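PDB 3F6W: XRE-family like protein from Pseudomonas syringae pv. tomato, which probably binds DNA through a helix-turn-helix domain of the xenobiotic response element family of transcriptional regulators. Local coordinates for residues A[10-15]-A[52-57]; A[28-33]-A[42-47]; A[58-63]-A[68-73]. All coordinates share one frame; numbering follows the deposited sequence. Where two conformers were deposited one is given.

Interaction 1 (A[10-15]-A[52-57]); sequences ARYQAL and RRLDVI
Y12 on helix 3-26 faces L54 in the extended lead-in to helix 56-66, with their CA atoms 9.3 Å apart, so side chains rather than backbones close this surface contact. The Y12 ring reaches across to the loop because a chi1 of -174° swings it away from the backbone N, and L54 N donates to Y12 OH at 2.9 Å in a nearly straight bond, 164° at the hydrogen. The same hydroxyl gives its proton to a water 2.6 Å from Y12 OH, which in turn donates to R52 O; one phenol oxygen thus engages the loop backbone at two points, directly at L54 N and through water at R52 O. R53 bends back at chi2 and chi3 and lays its guanidinium over one ring face in a cation-pi contact, R53 CZ lying 4.0 Å from the ring centroid of Y12. The two planes are 35° apart, tilted so that NH2 sits above the ring centre. A second water links R53 NH1 to Q13 OE1. L54 CB also approaches Y12 OH to 3.5 Å. Hydrogen bond and cation-pi contact together join helix 3-26 to the loop between helices 41-48 and 56-66 of the helix-turn-helix domain.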
loop_
_atom_site.group_PDB
_atom_site.type_symbol
_atom_site.label_atom_id
_atom_site.label_comp_id
_atom_site.label_asym_id
_atom_site.label_seq_id
_atom_site.Cartn_x
_atom_site.Cartn_y
_atom_site.Cartn_z
ATOM N N ALA A 10 -1.490 -1.004 -3.510
ATOM C CA ALA A 10 -0.298 -0.173 -3.406
ATOM C C ALA A 10 0.966 -0.949 -3.754
ATOM O O ALA A 10 1.891 -0.414 -4.361
ATOM C CB ALA A 10 -0.178 0.416 -2.000
ATOM N N ARG A 11 1.032 -2.203 -3.332
ATOM C CA ARG A 11 2.223 -2.986 -3.605
ATOM C C ARG A 11 2.322 -3.233 -5.099
ATOM O O ARG A 11 3.411 -3.210 -5.671
ATOM C CB ARG A 11 2.158 -4.306 -2.855
ATOM C CG ARG A 11 2.429 -4.132 -1.374
ATOM C CD ARG A 11 1.817 -5.291 -0.593
ATOM N NE ARG A 11 2.494 -6.550 -0.846
ATOM C CZ ARG A 11 1.884 -7.737 -0.808
ATOM N NH1 ARG A 11 0.571 -7.820 -0.548
ATOM N NH2 ARG A 11 2.576 -8.837 -1.049
ATOM N N TYR A 12 1.172 -3.461 -5.722
ATOM C CA TYR A 12 1.136 -3.671 -7.166
ATOM C C TYR A 12 1.560 -2.386 -7.879
ATOM O O TYR A 12 2.348 -2.417 -8.822
ATOM C CB TYR A 12 -0.260 -4.118 -7.610
ATOM C CG TYR A 12 -0.293 -4.477 -9.083
ATOM C CD1 TYR A 12 0.067 -5.741 -9.512
ATOM C CD2 TYR A 12 -0.653 -3.537 -10.036
ATOM C CE1 TYR A 12 0.069 -6.074 -10.864
ATOM C CE2 TYR A 12 -0.661 -3.859 -11.399
ATOM C CZ TYR A 12 -0.311 -5.135 -11.794
ATOM O OH TYR A 12 -0.310 -5.453 -13.128
ATOM N N GLN A 13 1.078 -1.240 -7.404
ATOM C CA GLN A 13 1.446 0.009 -8.057
ATOM C C GLN A 13 2.934 0.300 -7.887
ATOM O O GLN A 13 3.578 0.796 -8.820
ATOM C CB GLN A 13 0.581 1.168 -7.564
ATOM C CG GLN A 13 -0.870 1.074 -8.027
ATOM C CD GLN A 13 -1.048 1.441 -9.491
ATOM O OE1 GLN A 13 -1.741 0.750 -10.237
ATOM N NE2 GLN A 13 -0.421 2.535 -9.907
ATOM N N ALA A 14 3.478 -0.036 -6.720
ATOM C CA ALA A 14 4.905 0.132 -6.456
ATOM C C ALA A 14 5.724 -0.755 -7.385
ATOM O O ALA A 14 6.743 -0.328 -7.932
ATOM C CB ALA A 14 5.230 -0.172 -4.967
ATOM N N LEU A 15 5.271 -1.990 -7.586
ATOM C CA LEU A 15 5.916 -2.854 -8.571
ATOM C C LEU A 15 5.908 -2.233 -9.973
ATOM O O LEU A 15 6.931 -2.254 -10.668
ATOM C CB LEU A 15 5.278 -4.247 -8.591
ATOM C CG LEU A 15 6.001 -5.264 -9.468
ATOM C CD1 LEU A 15 7.450 -5.389 -9.021
ATOM C CD2 LEU A 15 5.294 -6.608 -9.391
ATOM N N ARG A 52 -4.285 -3.387 -17.567
ATOM C CA ARG A 52 -4.413 -4.847 -17.623
ATOM C C ARG A 52 -3.581 -5.405 -16.480
ATOM O O ARG A 52 -2.670 -4.735 -16.030
ATOM C CB ARG A 52 -3.940 -5.402 -18.974
ATOM C CG ARG A 52 -2.439 -5.412 -19.156
ATOM C CD ARG A 52 -2.003 -6.147 -20.439
ATOM N NE ARG A 52 -2.393 -7.558 -20.511
ATOM C CZ ARG A 52 -1.777 -8.553 -19.872
ATOM N NH1 ARG A 52 -0.747 -8.306 -19.080
ATOM N NH2 ARG A 52 -2.200 -9.800 -20.010
ATOM N N ARG A 53 -3.879 -6.623 -16.033
ATOM C CA ARG A 53 -3.185 -7.201 -14.876
ATOM C C ARG A 53 -2.009 -8.067 -15.322
ATOM O O ARG A 53 -2.137 -8.883 -16.237
ATOM C CB ARG A 53 -4.129 -8.062 -14.025
ATOM C CG ARG A 53 -5.518 -7.497 -13.768
ATOM C CD ARG A 53 -5.484 -6.270 -12.879
ATOM N NE ARG A 53 -4.696 -6.454 -11.662
ATOM C CZ ARG A 53 -4.166 -5.438 -10.984
ATOM N NH1 ARG A 53 -4.342 -4.190 -11.410
ATOM N NH2 ARG A 53 -3.460 -5.657 -9.888
ATOM N N LEU A 54 -0.850 -7.853 -14.705
ATOM C CA LEU A 54 0.320 -8.683 -14.963
ATOM C C LEU A 54 0.273 -9.892 -14.057
ATOM O O LEU A 54 0.089 -9.753 -12.849
ATOM C CB LEU A 54 1.608 -7.923 -14.650
ATOM C CG LEU A 54 2.365 -7.169 -15.736
ATOM C CD1 LEU A 54 3.648 -6.598 -15.141
ATOM C CD2 LEU A 54 2.680 -8.064 -16.925
ATOM N N ASP A 55 0.439 -11.072 -14.635
ATOM C CA ASP A 55 0.617 -12.280 -13.836
ATOM C C ASP A 55 2.114 -12.561 -13.657
ATOM O O ASP A 55 2.966 -11.906 -14.274
ATOM C CB ASP A 55 -0.170 -13.486 -14.392
ATOM C CG ASP A 55 0.370 -14.001 -15.722
ATOM O OD1 ASP A 55 1.574 -14.292 -15.810
ATOM O OD2 ASP A 55 -0.423 -14.149 -16.671
ATOM N N VAL A 56 2.445 -13.498 -12.781
ATOM C CA VAL A 56 3.859 -13.683 -12.447
ATOM C C VAL A 56 4.636 -14.216 -13.655
ATOM O O VAL A 56 5.826 -13.920 -13.827
ATOM C CB VAL A 56 4.055 -14.574 -11.200
ATOM C CG1 VAL A 56 3.658 -16.008 -11.496
ATOM C CG2 VAL A 56 5.498 -14.480 -10.711
ATOM N N ILE A 57 3.960 -14.972 -14.519
ATOM C CA ILE A 57 4.616 -15.467 -15.725
ATOM C C ILE A 57 4.980 -14.316 -16.665
ATOM O O ILE A 57 6.122 -14.203 -17.107
ATOM C CB ILE A 57 3.755 -16.499 -16.484
ATOM C CG1 ILE A 57 3.403 -17.673 -15.563
ATOM C CG2 ILE A 57 4.480 -16.969 -17.752
ATOM C CD1 ILE A 57 4.588 -18.326 -14.944
HETATM O O HOH W 1 -0.730 -3.515 -14.854
HETATM O O HOH W 2 -3.646 -1.230 -10.195
#

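Interaction 2 (A[28-33]-A[42-47]); sequences ITQKEL and SFVSKT
Q30, in the first turn of helix 30-37, lies across from V44 of helix 41-48, and their CA atoms, 6.0 Å apart, are the nearest pair across the two segments. Just ahead of it, T29 is the N-cap: its OG1 accepts from E32 N at 3.0 Å, with 154° at the hydrogen, and so closes off the start of the helix that carries the contact. Q30 then does most of the polar and much of the apolar work. Its CB and CG rest against the valine, Q30 CB being 3.8 Å from V44 CG1, and the extended chain carries the amide on to S45, where Q30 OE1 comes within 3.5 Å of S45 CB. The amide finds its hydrogen-bond partners at both ends of helix 41-48: OE1 accepts from Q41 NE2 and NE2 donates to E48 OE1, which would fix the rotation of the amide plane. Helices 30-37 and 41-48, joined by a short turn, form the helix-turn-helix pair, in which the second helix is, as in XRE-family relatives, probably the one presented to the DNA major groove. One turn beyond Q30, L33 brings its branch to the other methyl of the valine, with L33 CG 4.0 Å from V44 CG2. V44 stands with CG1 anti to its own N (chi1 175°), which turns CG1 to CB and CG of Q30 while CG2 lies against L33 CG; CG1 also meets the leucine, L33 CD2 being 4.0 Å from V44 CG1. R23 of helix 3-26 touches both Q30 and L33, and the buried leucine continues inward to F62 and I66 of helix 56-66.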
loop_
_atom_site.group_PDB
_atom_site.type_symbol
_atom_site.label_atom_id
_atom_site.label_comp_id
_atom_site.label_asym_id
_atom_site.label_seq_id
_atom_site.Cartn_x
_atom_site.Cartn_y
_atom_site.Cartn_z
ATOM N N ILE A 28 15.104 1.324 -23.158
ATOM C CA ILE A 28 14.278 0.534 -24.074
ATOM C C ILE A 28 12.880 1.118 -24.176
ATOM O O ILE A 28 12.235 1.334 -23.154
ATOM C CB ILE A 28 14.173 -0.926 -23.576
ATOM C CG1 ILE A 28 15.566 -1.561 -23.538
ATOM C CG2 ILE A 28 13.239 -1.738 -24.462
ATOM C CD1 ILE A 28 15.627 -2.880 -22.778
ATOM N N THR A 29 12.402 1.376 -25.392
ATOM C CA THR A 29 11.054 1.918 -25.552
ATOM C C THR A 29 10.015 0.818 -25.326
ATOM O O THR A 29 10.343 -0.373 -25.361
ATOM C CB THR A 29 10.822 2.444 -26.979
ATOM O OG1 THR A 29 11.085 1.385 -27.914
ATOM C CG2 THR A 29 11.728 3.643 -27.274
ATOM N N GLN A 30 8.764 1.215 -25.122
ATOM C CA GLN A 30 7.677 0.244 -25.033
ATOM C C GLN A 30 7.620 -0.614 -26.305
ATOM O O GLN A 30 7.530 -1.837 -26.239
ATOM C CB GLN A 30 6.338 0.948 -24.837
ATOM C CG GLN A 30 6.229 1.754 -23.562
ATOM C CD GLN A 30 4.843 2.296 -23.364
ATOM O OE1 GLN A 30 4.115 2.517 -24.327
ATOM N NE2 GLN A 30 4.463 2.517 -22.113
ATOM N N LYS A 31 7.679 0.040 -27.461
ATOM C CA LYS A 31 7.611 -0.660 -28.740
ATOM C C LYS A 31 8.711 -1.714 -28.847
ATOM O O LYS A 31 8.468 -2.837 -29.281
ATOM C CB LYS A 31 7.689 0.341 -29.895
ATOM C CG LYS A 31 7.538 -0.269 -31.275
ATOM C CD LYS A 31 7.433 0.823 -32.329
ATOM C CE LYS A 31 7.257 0.247 -33.727
ATOM N NZ LYS A 31 8.528 -0.316 -34.265
ATOM N N GLU A 32 9.914 -1.359 -28.409
ATOM C CA GLU A 32 11.040 -2.289 -28.411
ATOM C C GLU A 32 10.858 -3.448 -27.426
ATOM O O GLU A 32 11.184 -4.594 -27.740
ATOM C CB GLU A 32 12.340 -1.543 -28.108
ATOM C CG GLU A 32 13.549 -2.440 -27.888
ATOM C CD GLU A 32 14.127 -2.981 -29.178
ATOM O OE1 GLU A 32 14.990 -3.879 -29.110
ATOM O OE2 GLU A 32 13.721 -2.506 -30.259
ATOM N N LEU A 33 10.359 -3.143 -26.227
ATOM C CA LEU A 33 10.084 -4.188 -25.250
ATOM C C LEU A 33 9.061 -5.164 -25.819
ATOM O O LEU A 33 9.237 -6.378 -25.736
ATOM C CB LEU A 33 9.585 -3.593 -23.926
ATOM C CG LEU A 33 9.198 -4.619 -22.853
ATOM C CD1 LEU A 33 10.306 -5.635 -22.660
ATOM C CD2 LEU A 33 8.841 -3.929 -21.550
ATOM N N SER A 42 0.564 -2.505 -27.228
ATOM C CA SER A 42 -0.536 -2.280 -26.290
ATOM C C SER A 42 -0.362 -3.122 -25.030
ATOM O O SER A 42 -0.763 -2.698 -23.943
ATOM C CB SER A 42 -1.897 -2.553 -26.943
ATOM O OG SER A 42 -1.957 -3.862 -27.492
ATOM N N PHE A 43 0.258 -4.291 -25.162
ATOM C CA PHE A 43 0.520 -5.133 -23.988
ATOM C C PHE A 43 1.371 -4.389 -22.959
ATOM O O PHE A 43 1.081 -4.372 -21.755
ATOM C CB PHE A 43 1.243 -6.415 -24.400
ATOM C CG PHE A 43 1.624 -7.294 -23.242
ATOM C CD1 PHE A 43 0.691 -8.142 -22.667
ATOM C CD2 PHE A 43 2.915 -7.274 -22.726
ATOM C CE1 PHE A 43 1.038 -8.957 -21.606
ATOM C CE2 PHE A 43 3.265 -8.083 -21.666
ATOM C CZ PHE A 43 2.318 -8.931 -21.109
ATOM N N VAL A 44 2.444 -3.783 -23.444
ATOM C CA VAL A 44 3.364 -3.074 -22.577
ATOM C C VAL A 44 2.719 -1.806 -22.051
ATOM O O VAL A 44 2.771 -1.529 -20.852
ATOM C CB VAL A 44 4.674 -2.741 -23.311
ATOM C CG1 VAL A 44 5.566 -1.884 -22.425
ATOM C CG2 VAL A 44 5.380 -4.028 -23.682
ATOM N N SER A 45 2.080 -1.040 -22.937
ATOM C CA SER A 45 1.484 0.212 -22.495
ATOM C C SER A 45 0.352 -0.001 -21.478
ATOM O O SER A 45 0.245 0.734 -20.506
ATOM C CB SER A 45 1.016 1.067 -23.682
ATOM O OG SER A 45 0.066 0.374 -24.466
ATOM N N LYS A 46 -0.481 -1.010 -21.691
ATOM C CA LYS A 46 -1.577 -1.278 -20.753
ATOM C C LYS A 46 -1.050 -1.837 -19.433
ATOM O O LYS A 46 -1.620 -1.603 -18.362
ATOM C CB LYS A 46 -2.590 -2.252 -21.364
ATOM C CG LYS A 46 -3.480 -1.609 -22.425
ATOM C CD LYS A 46 -4.651 -2.491 -22.782
ATOM C CE LYS A 46 -5.630 -1.748 -23.673
ATOM N NZ LYS A 46 -6.783 -2.602 -24.034
ATOM N N THR A 47 0.036 -2.596 -19.510
ATOM C CA THR A 47 0.672 -3.086 -18.297
ATOM C C THR A 47 1.166 -1.887 -17.484
ATOM O O THR A 47 0.871 -1.756 -16.284
ATOM C CB THR A 47 1.852 -4.014 -18.617
ATOM O OG1 THR A 47 1.359 -5.255 -19.135
ATOM C CG2 THR A 47 2.647 -4.303 -17.355
#

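Interaction 3 (A[58-63]-A[68-73]); sequences EFMDFC and TDPYAL
C63 and P70 meet at the middle of the contact, where C63 CB lies 3.8 Å from P70 CD and the sulfur rests beside CA and CB of the proline. F59 joins them one turn earlier on helix 56-66: its ring brings CE2 to 3.8 Å from P70 CB, and P70 O lies at the ring edge, in its plane. C63 SG sits over a face of the same ring, offset toward the rim, so the phenylalanine is bordered by proline backbone at its edge and by sulfur on its face. L73 completes this buried cluster from one turn beyond the proline, its CD1 4.1 Å from C63 SG and touching F59 obliquely near CZ. On the outer side, the selenomethionine M60 packs its CG against P70 CB, and its SE makes an oblique Met-aromatic contact with Y71, 5.4 Å from the ring centroid.

Polar bonds at the connection bring the two helices together. T68 N donates to C63 O at 3.0 Å, from above the carbonyl plane rather than along a lone pair, with 149° at the hydrogen, which holds the connection close to the end of helix 56-66. D69, the N-cap of helix 70-78, offers OD1 to Y71 N and A72 N in two weak bonds, and with the proline directly after it in the first helical turn the new helix starts beside C63. Further out, L15 of helix 3-26 packs on both F59 and L73, and L18 and L19 also meet the leucine. Two helices joined by a tight turn and closed against the long N-terminal helix form the C-terminal part of the compact all-helical domain of XRE-family proteins.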
loop_
_atom_site.group_PDB
_atom_site.type_symbol
_atom_site.label_atom_id
_atom_site.label_comp_id
_atom_site.label_asym_id
_atom_site.label_seq_id
_atom_site.Cartn_x
_atom_site.Cartn_y
_atom_site.Cartn_z
ATOM N N GLU A 58 4.007 -13.464 -16.968
ATOM C CA GLU A 58 4.263 -12.290 -17.801
ATOM C C GLU A 58 5.331 -11.411 -17.174
ATOM O O GLU A 58 6.206 -10.885 -17.878
ATOM C CB GLU A 58 2.974 -11.492 -18.016
ATOM C CG GLU A 58 1.871 -12.337 -18.640
ATOM C CD GLU A 58 0.504 -11.700 -18.571
ATOM O OE1 GLU A 58 0.249 -10.885 -17.645
ATOM O OE2 GLU A 58 -0.316 -12.019 -19.465
ATOM N N PHE A 59 5.261 -11.272 -15.851
ATOM C CA PHE A 59 6.228 -10.470 -15.098
ATOM C C PHE A 59 7.654 -10.971 -15.304
ATOM O O PHE A 59 8.568 -10.180 -15.583
ATOM C CB PHE A 59 5.871 -10.465 -13.602
ATOM C CG PHE A 59 6.933 -9.848 -12.723
ATOM C CD1 PHE A 59 7.042 -8.474 -12.616
ATOM C CD2 PHE A 59 7.829 -10.651 -12.016
ATOM C CE1 PHE A 59 8.023 -7.910 -11.800
ATOM C CE2 PHE A 59 8.814 -10.094 -11.210
ATOM C CZ PHE A 59 8.910 -8.723 -11.102
HETATM N N MSE A 60 7.866 -12.278 -15.150
HETATM C CA MSE A 60 9.199 -12.807 -15.385
HETATM C C MSE A 60 9.683 -12.411 -16.781
HETATM O O MSE A 60 10.813 -11.953 -16.935
HETATM C CB MSE A 60 9.250 -14.328 -15.174
HETATM C CG MSE A 60 9.081 -14.746 -13.713
HETATM SE SE MSE A 60 9.578 -16.621 -13.426
HETATM C CE MSE A 60 8.140 -17.459 -14.458
ATOM N N ASP A 61 8.829 -12.565 -17.795
ATOM C CA ASP A 61 9.257 -12.324 -19.182
ATOM C C ASP A 61 9.521 -10.834 -19.425
ATOM O O ASP A 61 10.440 -10.454 -20.161
ATOM C CB ASP A 61 8.193 -12.815 -20.183
ATOM C CG ASP A 61 8.003 -14.341 -20.162
ATOM O OD1 ASP A 61 8.799 -15.062 -19.516
ATOM O OD2 ASP A 61 7.033 -14.818 -20.793
ATOM N N PHE A 62 8.688 -10.003 -18.809
ATOM C CA PHE A 62 8.786 -8.546 -18.912
ATOM C C PHE A 62 10.159 -8.129 -18.384
ATOM O O PHE A 62 10.902 -7.387 -19.038
ATOM C CB PHE A 62 7.660 -7.937 -18.064
ATOM C CG PHE A 62 7.362 -6.481 -18.345
ATOM C CD1 PHE A 62 6.269 -6.118 -19.119
ATOM C CD2 PHE A 62 8.134 -5.477 -17.770
ATOM C CE1 PHE A 62 5.971 -4.775 -19.346
ATOM C CE2 PHE A 62 7.843 -4.138 -17.989
ATOM C CZ PHE A 62 6.761 -3.787 -18.780
ATOM N N CYS A 63 10.502 -8.636 -17.205
ATOM C CA CYS A 63 11.805 -8.379 -16.596
ATOM C C CYS A 63 12.969 -8.807 -17.493
ATOM O O CYS A 63 13.906 -8.029 -17.738
ATOM C CB CYS A 63 11.906 -9.096 -15.244
ATOM S SG CYS A 63 10.945 -8.297 -13.913
ATOM N N THR A 68 16.367 -7.046 -16.435
ATOM C CA THR A 68 16.414 -7.047 -14.974
ATOM C C THR A 68 15.930 -8.361 -14.359
ATOM O O THR A 68 14.951 -8.951 -14.813
ATOM C CB THR A 68 15.640 -5.858 -14.365
ATOM O OG1 THR A 68 15.765 -5.887 -12.938
ATOM C CG2 THR A 68 14.173 -5.921 -14.745
ATOM N N ASP A 69 16.635 -8.808 -13.322
ATOM C CA ASP A 69 16.369 -10.082 -12.657
ATOM C C ASP A 69 15.031 -10.027 -11.914
ATOM O O ASP A 69 14.871 -9.247 -10.975
ATOM C CB ASP A 69 17.516 -10.389 -11.683
ATOM C CG ASP A 69 17.370 -11.731 -10.988
ATOM O OD1 ASP A 69 16.253 -12.281 -10.939
ATOM O OD2 ASP A 69 18.389 -12.241 -10.476
ATOM N N PRO A 70 14.056 -10.850 -12.338
ATOM C CA PRO A 70 12.725 -10.795 -11.711
ATOM C C PRO A 70 12.752 -11.199 -10.240
ATOM O O PRO A 70 12.030 -10.612 -9.442
ATOM C CB PRO A 70 11.902 -11.811 -12.535
ATOM C CG PRO A 70 12.938 -12.697 -13.188
ATOM C CD PRO A 70 14.056 -11.729 -13.518
ATOM N N TYR A 71 13.565 -12.189 -9.889
ATOM C CA TYR A 71 13.663 -12.618 -8.500
ATOM C C TYR A 71 14.197 -11.482 -7.625
ATOM O O TYR A 71 13.729 -11.274 -6.505
ATOM C CB TYR A 71 14.568 -13.856 -8.370
ATOM C CG TYR A 71 14.031 -15.077 -9.084
ATOM C CD1 TYR A 71 13.250 -16.014 -8.416
ATOM C CD2 TYR A 71 14.311 -15.296 -10.427
ATOM C CE1 TYR A 71 12.762 -17.130 -9.066
ATOM C CE2 TYR A 71 13.815 -16.408 -11.090
ATOM C CZ TYR A 71 13.046 -17.313 -10.408
ATOM O OH TYR A 71 12.570 -18.413 -11.063
ATOM N N ALA A 72 15.183 -10.759 -8.143
ATOM C CA ALA A 72 15.784 -9.656 -7.411
ATOM C C ALA A 72 14.799 -8.499 -7.253
ATOM O O ALA A 72 14.749 -7.857 -6.203
ATOM C CB ALA A 72 17.063 -9.183 -8.099
ATOM N N LEU A 73 14.022 -8.219 -8.293
ATOM C CA LEU A 73 13.063 -7.122 -8.206
ATOM C C LEU A 73 12.009 -7.449 -7.152
ATOM O O LEU A 73 11.680 -6.618 -6.305
ATOM C CB LEU A 73 12.404 -6.841 -9.568
ATOM C CG LEU A 73 11.799 -5.439 -9.736
ATOM C CD1 LEU A 73 11.182 -5.268 -11.118
ATOM C CD2 LEU A 73 10.779 -5.115 -8.662
#

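How the interactions relate
Interaction 2 (28-33 with 42-47) falls within the span of chain that interaction 1 (10-15 with 52-57) brackets, and interaction 3 (58-63 with 68-73) follows both. Interaction 2 lies about 15 Å, centre to centre, from each of the others, while interactions 1 and 3 are about 11 Å apart and share helix 56-66. That helix links all three: its E58 forms a salt bridge with R52, its F62 meets V44 and T47, and helix 3-26 packs along it. R52 also lies against F43 of helix 41-48. The helix-turn-helix pair is thereby fastened to the remaining helices of one small domain, consistent with presenting its second helix to DNA.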